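Local coordinates for protein putative hydrolase (Burkholderia cenocepacia, PDB 4X00) that is a putative hydrolase of the alpha/beta hydrolase fold, probably an aryl esterase that cleaves ester bonds, at residues G76-A79 and S83-D86; A81-Y84 and R88-A91; C176-P181 and G227-L232; A255-G258 and E264-E267. One frame throughout, in Å; residues are numbered along the deposited sequence. Where two conformers were deposited one is given.

Contact 1. Residues G76-A79 and S83-D86; sequences GKPA and SYTD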
loop_
_atom_site.group_PDB
_atom_site.type_symbol
_atom_site.label_atom_id
_atom_site.label_comp_id
_atom_site.label_asym_id
_atom_site.label_seq_id
_atom_site.Cartn_x
_atom_site.Cartn_y
_atom_site.Cartn_z
ATOM N N GLY A 76 4.050 5.674 -14.799
ATOM C CA GLY A 76 5.195 5.300 -15.616
ATOM C C GLY A 76 5.793 3.968 -15.188
ATOM O O GLY A 76 5.734 3.559 -14.003
ATOM N N LYS A 77 6.378 3.292 -16.170
ATOM C CA LYS A 77 6.901 1.942 -15.994
ATOM C C LYS A 77 8.297 1.828 -16.592
ATOM O O LYS A 77 8.480 1.218 -17.642
ATOM C CB LYS A 77 5.950 0.915 -16.634
ATOM C CG LYS A 77 4.523 1.063 -16.097
ATOM C CD LYS A 77 3.546 0.033 -16.644
ATOM C CE LYS A 77 2.150 0.272 -16.063
ATOM N NZ LYS A 77 1.592 1.582 -16.498
ATOM N N PRO A 78 9.293 2.402 -15.914
ATOM C CA PRO A 78 10.672 2.302 -16.424
ATOM C C PRO A 78 11.098 0.855 -16.612
ATOM O O PRO A 78 10.632 -0.048 -15.925
ATOM C CB PRO A 78 11.515 2.985 -15.341
ATOM C CG PRO A 78 10.598 3.166 -14.155
ATOM C CD PRO A 78 9.194 3.217 -14.696
ATOM N N ALA A 79 11.982 0.638 -17.571
ATOM C CA ALA A 79 12.474 -0.703 -17.874
ATOM C C ALA A 79 13.616 -1.138 -16.956
ATOM O O ALA A 79 13.811 -2.327 -16.736
ATOM C CB ALA A 79 12.927 -0.782 -19.339
ATOM N N SER A 83 15.534 1.103 -11.265
ATOM C CA SER A 83 14.501 2.085 -10.962
ATOM C C SER A 83 13.494 1.577 -9.925
ATOM O O SER A 83 12.685 2.354 -9.428
ATOM C CB SER A 83 13.767 2.476 -12.247
ATOM O OG SER A 83 14.618 3.233 -13.085
ATOM N N TYR A 84 13.569 0.292 -9.576
ATOM C CA TYR A 84 12.658 -0.306 -8.598
ATOM C C TYR A 84 13.382 -0.887 -7.371
ATOM O O TYR A 84 12.796 -0.975 -6.293
ATOM C CB TYR A 84 11.855 -1.418 -9.266
ATOM C CG TYR A 84 11.065 -0.990 -10.472
ATOM C CD1 TYR A 84 9.845 -0.319 -10.354
ATOM C CD2 TYR A 84 11.546 -1.270 -11.741
ATOM C CE1 TYR A 84 9.142 0.065 -11.463
ATOM C CE2 TYR A 84 10.854 -0.892 -12.854
ATOM C CZ TYR A 84 9.646 -0.241 -12.722
ATOM O OH TYR A 84 8.912 0.127 -13.827
ATOM N N THR A 85 14.617 -1.354 -7.531
ATOM C CA THR A 85 15.271 -2.043 -6.423
ATOM C C THR A 85 15.697 -1.062 -5.342
ATOM O O THR A 85 15.868 -1.458 -4.191
ATOM C CB THR A 85 16.491 -2.858 -6.891
ATOM O OG1 THR A 85 17.370 -2.016 -7.656
ATOM C CG2 THR A 85 16.040 -4.038 -7.758
ATOM N N ASP A 86 15.859 0.211 -5.698
ATOM C CA ASP A 86 16.168 1.222 -4.691
ATOM C C ASP A 86 14.845 1.677 -4.047
ATOM O O ASP A 86 14.054 2.401 -4.676
ATOM C CB ASP A 86 16.905 2.411 -5.311
ATOM C CG ASP A 86 17.249 3.494 -4.291
ATOM O OD1 ASP A 86 17.008 3.284 -3.082
ATOM O OD2 ASP A 86 17.795 4.551 -4.703
#
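The pyrrolidine ring of P78 packs against the hydroxyl end of Y84 and against the side chain of S83. CD of P78 lies 3.2 Å from Y84 OH, and CG of P78 is 3.8 Å from Y84 CZ, the two rings passing each other at a slant. Next to them, S83 CB meets the same corner of the proline at 3.8 Å from P78 CG. The polar link is one short hydrogen bond: Y84 OH donates to P78 O over 2.7 Å. The hydroxyl arrives in the carbonyl plane, on a lone pair, with a C=O...donor angle of 129°. The acceptor sits at the edge of the phenol near its plane, bringing P78 O within 3.2 Å of Y84 CE2. With CG of Y84 opposite its own carbonyl carbon (chi1 -57°), the ring reaches back toward residues 76-79 and carries the hydroxyl to the loop. K77 meets the hydroxyl mainly through its backbone carbonyl carbon, its CB lying farther off, while NZ bonds to the carbonyls of G73 and S75. Helix 198-204 flanks Y84 with M200 and A203, and V22 touches P78. This is structural packing in the alpha/beta hydrolase fold, joining the loop after strand 63-67 to helix 82-85. The approach of Y84 OH to P78 N, at 3.1 Å, is no second bond: that amide nitrogen has no hydrogen and is a poor acceptor, and the hydroxyl proton points to P78 O. The buried phenol is tied to the loop through its proton and a backbone carbonyl, while apolar ring contacts supply the rest of the fit.

Contact 2. Residues A81-Y84 and R88-A91; sequences ASSY and RRWA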
loop_
_atom_site.group_PDB
_atom_site.type_symbol
_atom_site.label_atom_id
_atom_site.label_comp_id
_atom_site.label_asym_id
_atom_site.label_seq_id
_atom_site.Cartn_x
_atom_site.Cartn_y
_atom_site.Cartn_z
ATOM N N ALA A 81 15.689 -2.320 -13.928
ATOM C CA ALA A 81 15.445 -2.900 -12.603
ATOM C C ALA A 81 15.885 -1.944 -11.508
ATOM O O ALA A 81 15.227 -1.851 -10.462
ATOM C CB ALA A 81 16.166 -4.238 -12.438
ATOM N N SER A 82 16.959 -1.205 -11.744
ATOM C CA SER A 82 17.465 -0.315 -10.703
ATOM C C SER A 82 16.534 0.882 -10.419
ATOM O O SER A 82 16.686 1.569 -9.409
ATOM C CB SER A 82 18.865 0.158 -11.080
ATOM O OG SER A 82 18.833 0.895 -12.289
ATOM N N SER A 83 15.534 1.103 -11.265
ATOM C CA SER A 83 14.501 2.085 -10.962
ATOM C C SER A 83 13.494 1.577 -9.925
ATOM O O SER A 83 12.685 2.354 -9.428
ATOM C CB SER A 83 13.767 2.476 -12.247
ATOM O OG SER A 83 14.618 3.233 -13.085
ATOM N N TYR A 84 13.569 0.292 -9.576
ATOM C CA TYR A 84 12.658 -0.306 -8.598
ATOM C C TYR A 84 13.382 -0.887 -7.371
ATOM O O TYR A 84 12.796 -0.975 -6.293
ATOM C CB TYR A 84 11.855 -1.418 -9.266
ATOM C CG TYR A 84 11.065 -0.990 -10.472
ATOM C CD1 TYR A 84 9.845 -0.319 -10.354
ATOM C CD2 TYR A 84 11.546 -1.270 -11.741
ATOM C CE1 TYR A 84 9.142 0.065 -11.463
ATOM C CE2 TYR A 84 10.854 -0.892 -12.854
ATOM C CZ TYR A 84 9.646 -0.241 -12.722
ATOM O OH TYR A 84 8.912 0.127 -13.827
ATOM N N ARG A 88 14.283 3.924 -2.053
ATOM C CA ARG A 88 14.188 5.375 -1.994
ATOM C C ARG A 88 13.387 5.943 -3.166
ATOM O O ARG A 88 12.746 6.993 -3.018
ATOM C CB ARG A 88 15.603 6.005 -1.948
ATOM C CG ARG A 88 15.661 7.538 -1.935
ATOM C CD ARG A 88 14.899 8.153 -0.757
ATOM N NE ARG A 88 15.048 9.609 -0.764
ATOM C CZ ARG A 88 16.039 10.260 -0.170
ATOM N NH1 ARG A 88 16.976 9.582 0.471
ATOM N NH2 ARG A 88 16.091 11.586 -0.216
ATOM N N ARG A 89 13.428 5.286 -4.339
ATOM C CA ARG A 89 12.698 5.834 -5.484
ATOM C C ARG A 89 11.203 5.863 -5.204
ATOM O O ARG A 89 10.504 6.815 -5.577
ATOM C CB ARG A 89 12.910 5.021 -6.766
ATOM C CG ARG A 89 14.272 4.967 -7.298
ATOM C CD ARG A 89 14.664 6.311 -7.850
ATOM N NE ARG A 89 16.038 6.174 -8.239
ATOM C CZ ARG A 89 16.453 5.859 -9.462
ATOM N NH1 ARG A 89 15.594 5.731 -10.474
ATOM N NH2 ARG A 89 17.746 5.728 -9.677
ATOM N N TRP A 90 10.710 4.815 -4.553
ATOM C CA TRP A 90 9.280 4.744 -4.260
ATOM C C TRP A 90 8.918 5.749 -3.163
ATOM O O TRP A 90 7.840 6.341 -3.179
ATOM C CB TRP A 90 8.878 3.345 -3.804
ATOM C CG TRP A 90 9.293 2.185 -4.705
ATOM C CD1 TRP A 90 10.555 1.748 -4.955
ATOM C CD2 TRP A 90 8.421 1.292 -5.404
ATOM N NE1 TRP A 90 10.531 0.646 -5.774
ATOM C CE2 TRP A 90 9.228 0.345 -6.065
ATOM C CE3 TRP A 90 7.032 1.201 -5.534
ATOM C CZ2 TRP A 90 8.686 -0.675 -6.857
ATOM C CZ3 TRP A 90 6.499 0.191 -6.304
ATOM C CH2 TRP A 90 7.315 -0.742 -6.944
ATOM N N ALA A 91 9.792 5.889 -2.176
ATOM C CA ALA A 91 9.596 6.913 -1.169
ATOM C C ALA A 91 9.579 8.305 -1.781
ATOM O O ALA A 91 8.791 9.164 -1.349
ATOM C CB ALA A 91 10.674 6.823 -0.080
#
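W90 and Y84 meet through both an indole N-H and the rim of the indole. NE1 of W90 donates to Y84 O over 2.8 Å in a nearly straight bond (165° at the hydrogen), and the acceptor lies close to the indole plane, at the ring edge. The benzo part of the same indole reaches the phenol: W90 CZ2 comes to the edge of the Y84 ring, near its plane, 3.7 Å from Y84 CD1, and also lies 4.0 Å from Y84 CB. A chi1 of -52° sets CG of W90 beside its own backbone N and swings the indole back along the chain to the end of the short helix. R89 starts out in the same sense but bends at chi2 (-70°), which runs its aliphatic part past the S83 carbonyl, with R89 CG 3.7 Å from S83 O. Its guanidinium then lies under S82 O, which sits over one face, displaced toward the rim. S83 OG approaches R89 NH1 obliquely at 3.7 Å, whereas the ionic partner of NH1 is D20. S83 O itself accepts from R70 NH2. The contact folds helix 82-85 onto the first turns of helix 87-100. Beyond it, W90 is packed against M200 of helix 198-204 and against L113 and V117 of helix 113-125, the helix that follows strand 107-111 and the probable nucleophile elbow.

Contact 3. Residues C176-P181 and G227-L232; sequences CFHRQP and GAQDAL. With EDO (1,2-ethanediol), chain K; EDO (1,2-ethanediol), chain G.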
loop_
_atom_site.group_PDB
_atom_site.type_symbol
_atom_site.label_atom_id
_atom_site.label_comp_id
_atom_site.label_asym_id
_atom_site.label_seq_id
_atom_site.Cartn_x
_atom_site.Cartn_y
_atom_site.Cartn_z
ATOM N N CYS A 176 -4.776 -12.743 -2.160
ATOM C CA CYS A 176 -4.946 -11.451 -1.510
ATOM C C CYS A 176 -6.203 -11.409 -0.630
ATOM O O CYS A 176 -6.426 -10.405 0.050
ATOM C CB CYS A 176 -5.009 -10.331 -2.557
ATOM S SG CYS A 176 -3.408 -9.899 -3.294
ATOM N N PHE A 177 -7.027 -12.465 -0.661
ATOM C CA PHE A 177 -8.311 -12.431 0.045
ATOM C C PHE A 177 -8.539 -13.684 0.843
ATOM O O PHE A 177 -8.157 -14.780 0.402
ATOM C CB PHE A 177 -9.483 -12.304 -0.931
ATOM C CG PHE A 177 -9.381 -11.104 -1.830
ATOM C CD1 PHE A 177 -9.843 -9.867 -1.409
ATOM C CD2 PHE A 177 -8.800 -11.198 -3.100
ATOM C CE1 PHE A 177 -9.728 -8.759 -2.218
ATOM C CE2 PHE A 177 -8.702 -10.094 -3.903
ATOM C CZ PHE A 177 -9.155 -8.878 -3.481
ATOM N N HIS A 178 -9.186 -13.542 1.999
ATOM C CA HIS A 178 -9.865 -14.686 2.618
ATOM C C HIS A 178 -11.316 -14.711 2.160
ATOM O O HIS A 178 -11.782 -15.736 1.666
ATOM C CB HIS A 178 -9.783 -14.617 4.143
ATOM C CG HIS A 178 -10.447 -15.769 4.818
ATOM N ND1 HIS A 178 -10.006 -17.066 4.676
ATOM C CD2 HIS A 178 -11.516 -15.818 5.643
ATOM C CE1 HIS A 178 -10.778 -17.868 5.389
ATOM N NE2 HIS A 178 -11.702 -17.136 5.985
ATOM N N ARG A 179 -12.025 -13.592 2.352
ATOM C CA ARG A 179 -13.386 -13.397 1.832
ATOM C C ARG A 179 -13.222 -13.015 0.351
ATOM O O ARG A 179 -12.874 -11.882 0.056
ATOM C CB ARG A 179 -14.141 -12.287 2.607
ATOM C CG ARG A 179 -14.345 -12.462 4.127
ATOM C CD ARG A 179 -15.234 -11.316 4.667
ATOM N NE ARG A 179 -15.624 -11.472 6.062
ATOM C CZ ARG A 179 -16.453 -10.642 6.704
ATOM N NH1 ARG A 179 -16.972 -9.581 6.082
ATOM N NH2 ARG A 179 -16.759 -10.870 7.964
ATOM N N GLN A 180 -13.396 -13.954 -0.578
ATOM C CA GLN A 180 -13.193 -13.608 -1.985
ATOM C C GLN A 180 -14.203 -12.579 -2.450
ATOM O O GLN A 180 -15.365 -12.622 -2.048
ATOM C CB GLN A 180 -13.288 -14.841 -2.887
ATOM C CG GLN A 180 -12.153 -15.847 -2.668
ATOM C CD GLN A 180 -10.753 -15.285 -2.988
ATOM O OE1 GLN A 180 -10.565 -14.537 -3.947
ATOM N NE2 GLN A 180 -9.767 -15.714 -2.224
ATOM N N PRO A 181 -13.757 -11.652 -3.304
ATOM C CA PRO A 181 -14.678 -10.653 -3.865
ATOM C C PRO A 181 -15.647 -11.291 -4.848
ATOM O O PRO A 181 -15.456 -12.438 -5.258
ATOM C CB PRO A 181 -13.753 -9.659 -4.570
ATOM C CG PRO A 181 -12.531 -10.424 -4.861
ATOM C CD PRO A 181 -12.385 -11.509 -3.830
ATOM N N GLY A 227 -5.526 -8.542 8.422
ATOM C CA GLY A 227 -6.370 -9.721 8.458
ATOM C C GLY A 227 -5.609 -10.867 9.094
ATOM O O GLY A 227 -4.473 -11.182 8.686
ATOM N N ALA A 228 -6.232 -11.545 10.062
ATOM C CA ALA A 228 -5.569 -12.646 10.756
ATOM C C ALA A 228 -5.256 -13.801 9.814
ATOM O O ALA A 228 -4.361 -14.599 10.078
ATOM C CB ALA A 228 -6.424 -13.151 11.943
ATOM N N GLN A 229 -6.033 -13.909 8.739
ATOM C CA GLN A 229 -5.821 -15.030 7.825
ATOM C C GLN A 229 -5.077 -14.604 6.558
ATOM O O GLN A 229 -5.135 -15.281 5.535
ATOM C CB GLN A 229 -7.167 -15.689 7.504
ATOM C CG GLN A 229 -7.874 -16.122 8.799
ATOM C CD GLN A 229 -9.110 -16.926 8.524
ATOM O OE1 GLN A 229 -9.058 -17.948 7.821
ATOM N NE2 GLN A 229 -10.233 -16.498 9.082
ATOM N N ASP A 230 -4.329 -13.509 6.646
ATOM C CA ASP A 230 -3.523 -13.040 5.520
ATOM C C ASP A 230 -2.618 -14.175 5.013
ATOM O O ASP A 230 -1.822 -14.741 5.742
ATOM C CB ASP A 230 -2.725 -11.820 6.002
ATOM C CG ASP A 230 -1.952 -11.111 4.893
ATOM O OD1 ASP A 230 -1.600 -11.766 3.887
ATOM O OD2 ASP A 230 -1.687 -9.890 5.019
ATOM N N ALA A 231 -2.794 -14.521 3.745
ATOM C CA ALA A 231 -2.078 -15.633 3.109
ATOM C C ALA A 231 -0.790 -15.196 2.432
ATOM O O ALA A 231 -0.122 -16.029 1.829
ATOM C CB ALA A 231 -2.995 -16.340 2.107
ATOM N N LEU A 232 -0.432 -13.914 2.558
ATOM C CA LEU A 232 0.758 -13.412 1.884
ATOM C C LEU A 232 1.742 -12.834 2.871
ATOM O O LEU A 232 2.938 -13.127 2.793
ATOM C CB LEU A 232 0.392 -12.377 0.820
ATOM C CG LEU A 232 -0.283 -12.991 -0.408
ATOM C CD1 LEU A 232 -0.904 -11.908 -1.258
ATOM C CD2 LEU A 232 0.705 -13.826 -1.263
HETATM C C1 EDO K . -14.321 -7.468 -1.419
HETATM O O1 EDO K . -14.455 -7.128 -2.783
HETATM C C2 EDO K . -13.619 -8.778 -1.101
HETATM O O2 EDO K . -14.417 -9.530 -0.182
HETATM C C1 EDO G . -0.322 -16.174 8.977
HETATM O O1 EDO G . 0.744 -15.680 9.784
HETATM C C2 EDO G . -1.527 -15.247 9.036
HETATM O O2 EDO G . -1.241 -13.992 8.441
HETATM O O HOH W 1 -6.595 -15.401 3.200
#
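H178 lays its imidazole against the side-chain amide of Q229, the two planes turned 47° apart. From CB, near the backbone N of G258, it reaches CG, set opposite its own backbone N (chi1 -179°), which turns the ring toward Q229 and leaves H178 CG 4.0 Å from Q229 OE1. On one branch H178 ND1 stands 3.4 Å from Q229 OE1; on the other H178 CD2 is 3.7 Å from Q229 NE2. At the tip, H178 CE1 comes to 3.0 Å of Q229 OE1, and H178 NE2 to 3.3 Å. The oxygen lies over one ring face, toward the rim, so neither nitrogen bonds it. Q229 has two conformers, so the shortest approach is doubtful; Q229 NE2 bonds to A255 O. A water donates to Q229 O at 2.8 Å and weakly to F177 O. At the contact's other end, C176 SG packs on L232 CD1 at 3.8 Å.

Within 227-232 a type I turn from G227 to D230 leads into an Asx turn, where L232 N donates to D230 OD1 over 2.8 Å, while D230 OD2 bonds to H259 ND1. Such a turn fits the acid loop of an alpha/beta hydrolase, D230 probably completing a triad with S112 and H259.

Contact 4. Residues A255-G258 and E264-E267; sequences ADSG and EEPE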
loop_
_atom_site.group_PDB
_atom_site.type_symbol
_atom_site.label_atom_id
_atom_site.label_comp_id
_atom_site.label_asym_id
_atom_site.label_seq_id
_atom_site.Cartn_x
_atom_site.Cartn_y
_atom_site.Cartn_z
ATOM N N ALA A 255 -10.193 -10.938 12.482
ATOM C CA ALA A 255 -10.156 -12.392 12.557
ATOM C C ALA A 255 -10.517 -13.117 11.259
ATOM O O ALA A 255 -9.907 -14.146 10.932
ATOM C CB ALA A 255 -11.100 -12.865 13.673
ATOM N N ASP A 256 -11.493 -12.583 10.530
ATOM C CA ASP A 256 -12.017 -13.309 9.378
ATOM C C ASP A 256 -11.688 -12.621 8.061
ATOM O O ASP A 256 -12.298 -12.881 7.039
ATOM C CB ASP A 256 -13.523 -13.496 9.539
ATOM C CG ASP A 256 -13.876 -14.298 10.792
ATOM O OD1 ASP A 256 -13.137 -15.249 11.123
ATOM O OD2 ASP A 256 -14.885 -13.970 11.458
ATOM N N SER A 257 -10.667 -11.771 8.082
ATOM C CA SER A 257 -10.133 -11.207 6.833
ATOM C C SER A 257 -8.788 -11.789 6.518
ATOM O O SER A 257 -8.033 -12.236 7.405
ATOM C CB SER A 257 -9.967 -9.690 6.899
ATOM O OG SER A 257 -11.204 -9.015 6.837
ATOM N N GLY A 258 -8.472 -11.761 5.230
ATOM C CA GLY A 258 -7.125 -12.044 4.749
ATOM C C GLY A 258 -6.358 -10.763 4.463
ATOM O O GLY A 258 -6.430 -9.802 5.242
ATOM N N GLU A 264 -12.423 -6.597 2.217
ATOM C CA GLU A 264 -13.163 -7.718 2.834
ATOM C C GLU A 264 -14.128 -7.304 3.947
ATOM O O GLU A 264 -15.202 -7.924 4.103
ATOM C CB GLU A 264 -12.189 -8.758 3.384
ATOM C CG GLU A 264 -11.312 -9.382 2.270
ATOM C CD GLU A 264 -10.262 -10.325 2.803
ATOM O OE1 GLU A 264 -10.627 -11.374 3.351
ATOM O OE2 GLU A 264 -9.053 -10.032 2.667
ATOM N N GLU A 265 -13.740 -6.304 4.727
ATOM C CA GLU A 265 -14.549 -5.771 5.822
ATOM C C GLU A 265 -14.552 -4.246 5.714
ATOM O O GLU A 265 -13.976 -3.549 6.561
ATOM C CB GLU A 265 -13.991 -6.233 7.176
ATOM C CG GLU A 265 -14.170 -7.726 7.410
ATOM C CD GLU A 265 -13.746 -8.161 8.803
ATOM O OE1 GLU A 265 -14.266 -7.623 9.799
ATOM O OE2 GLU A 265 -12.899 -9.069 8.919
ATOM N N PRO A 266 -15.172 -3.714 4.658
ATOM C CA PRO A 266 -14.981 -2.288 4.348
ATOM C C PRO A 266 -15.664 -1.370 5.354
ATOM O O PRO A 266 -15.123 -0.291 5.613
ATOM C CB PRO A 266 -15.615 -2.161 2.944
ATOM C CG PRO A 266 -16.632 -3.262 2.888
ATOM C CD PRO A 266 -15.993 -4.411 3.645
ATOM N N GLU A 267 -16.807 -1.763 5.905
ATOM C CA GLU A 267 -17.464 -0.894 6.877
ATOM C C GLU A 267 -16.618 -0.758 8.145
ATOM O O GLU A 267 -16.398 0.338 8.671
ATOM C CB GLU A 267 -18.835 -1.456 7.229
ATOM C CG GLU A 267 -19.780 -1.563 6.044
ATOM C CD GLU A 267 -19.629 -2.869 5.226
ATOM O OE1 GLU A 267 -18.870 -3.769 5.623
ATOM O OE2 GLU A 267 -20.357 -3.035 4.229
#
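E264, ending the short helix 261-264, touches S257 first, with E264 CB lying 3.6 Å from S257 OG. Its CG stands beside the backbone N (chi1 -62°), and beyond CG the E264 chain runs extended, carrying its carboxylate past the serine to the next peptide. There G258 N donates to E264 OE1 over 2.9 Å, almost straight at 172°, reaching the oxygen on its syn side but 30° out of the carboxylate plane. E264 OE1 also packs 3.5 Å from S257 CA and accepts from the backbone N of H178 and of R179, so three peptide N-H groups grip one buried oxygen; OE2 takes another from A260. This concentration of donors would probably favour the charged form of the acid.

At E265, the N-cap position of helix 266-280, the side chain turns to S257 instead. Its CG comes to 3.3 Å of S257 OG, and the hydroxyl donates to E265 OE2 over 2.7 Å, on the anti side. E265 OE1 forms a salt bridge with R268, and the two partners divide the carboxylate between them. P266 then opens the helix.

Two successive glutamates thus hold the loop after strand 250-254, one through a backbone N-H and one through a hydroxyl. H259 follows directly, and the setting matches the loop that bears the triad histidine in alpha/beta hydrolases, a role H259 probably fills here.

From the N terminus, the chain leaves strand 63-67 and closes a first short loop at contact 1, whose second segment overlaps the first of contact 2 at S83 and Y84. The two interlock, contact 2 opening before contact 1 closes, and lead from the loop through helix 82-85 into helix 87-100. Contact 3 closes a far longer stretch, joining the loop after helix 162-174 to the one after strand 222-227. Contact 4 follows in series, without nesting, bridging from the loop after strand 250-254 to helix 266-280. Contacts 3 and 4 touch, notably through Q229 N and S257 O, whereas contacts 1 and 4 lie on opposite sides of the chain's centre, their centres about 32 Å apart.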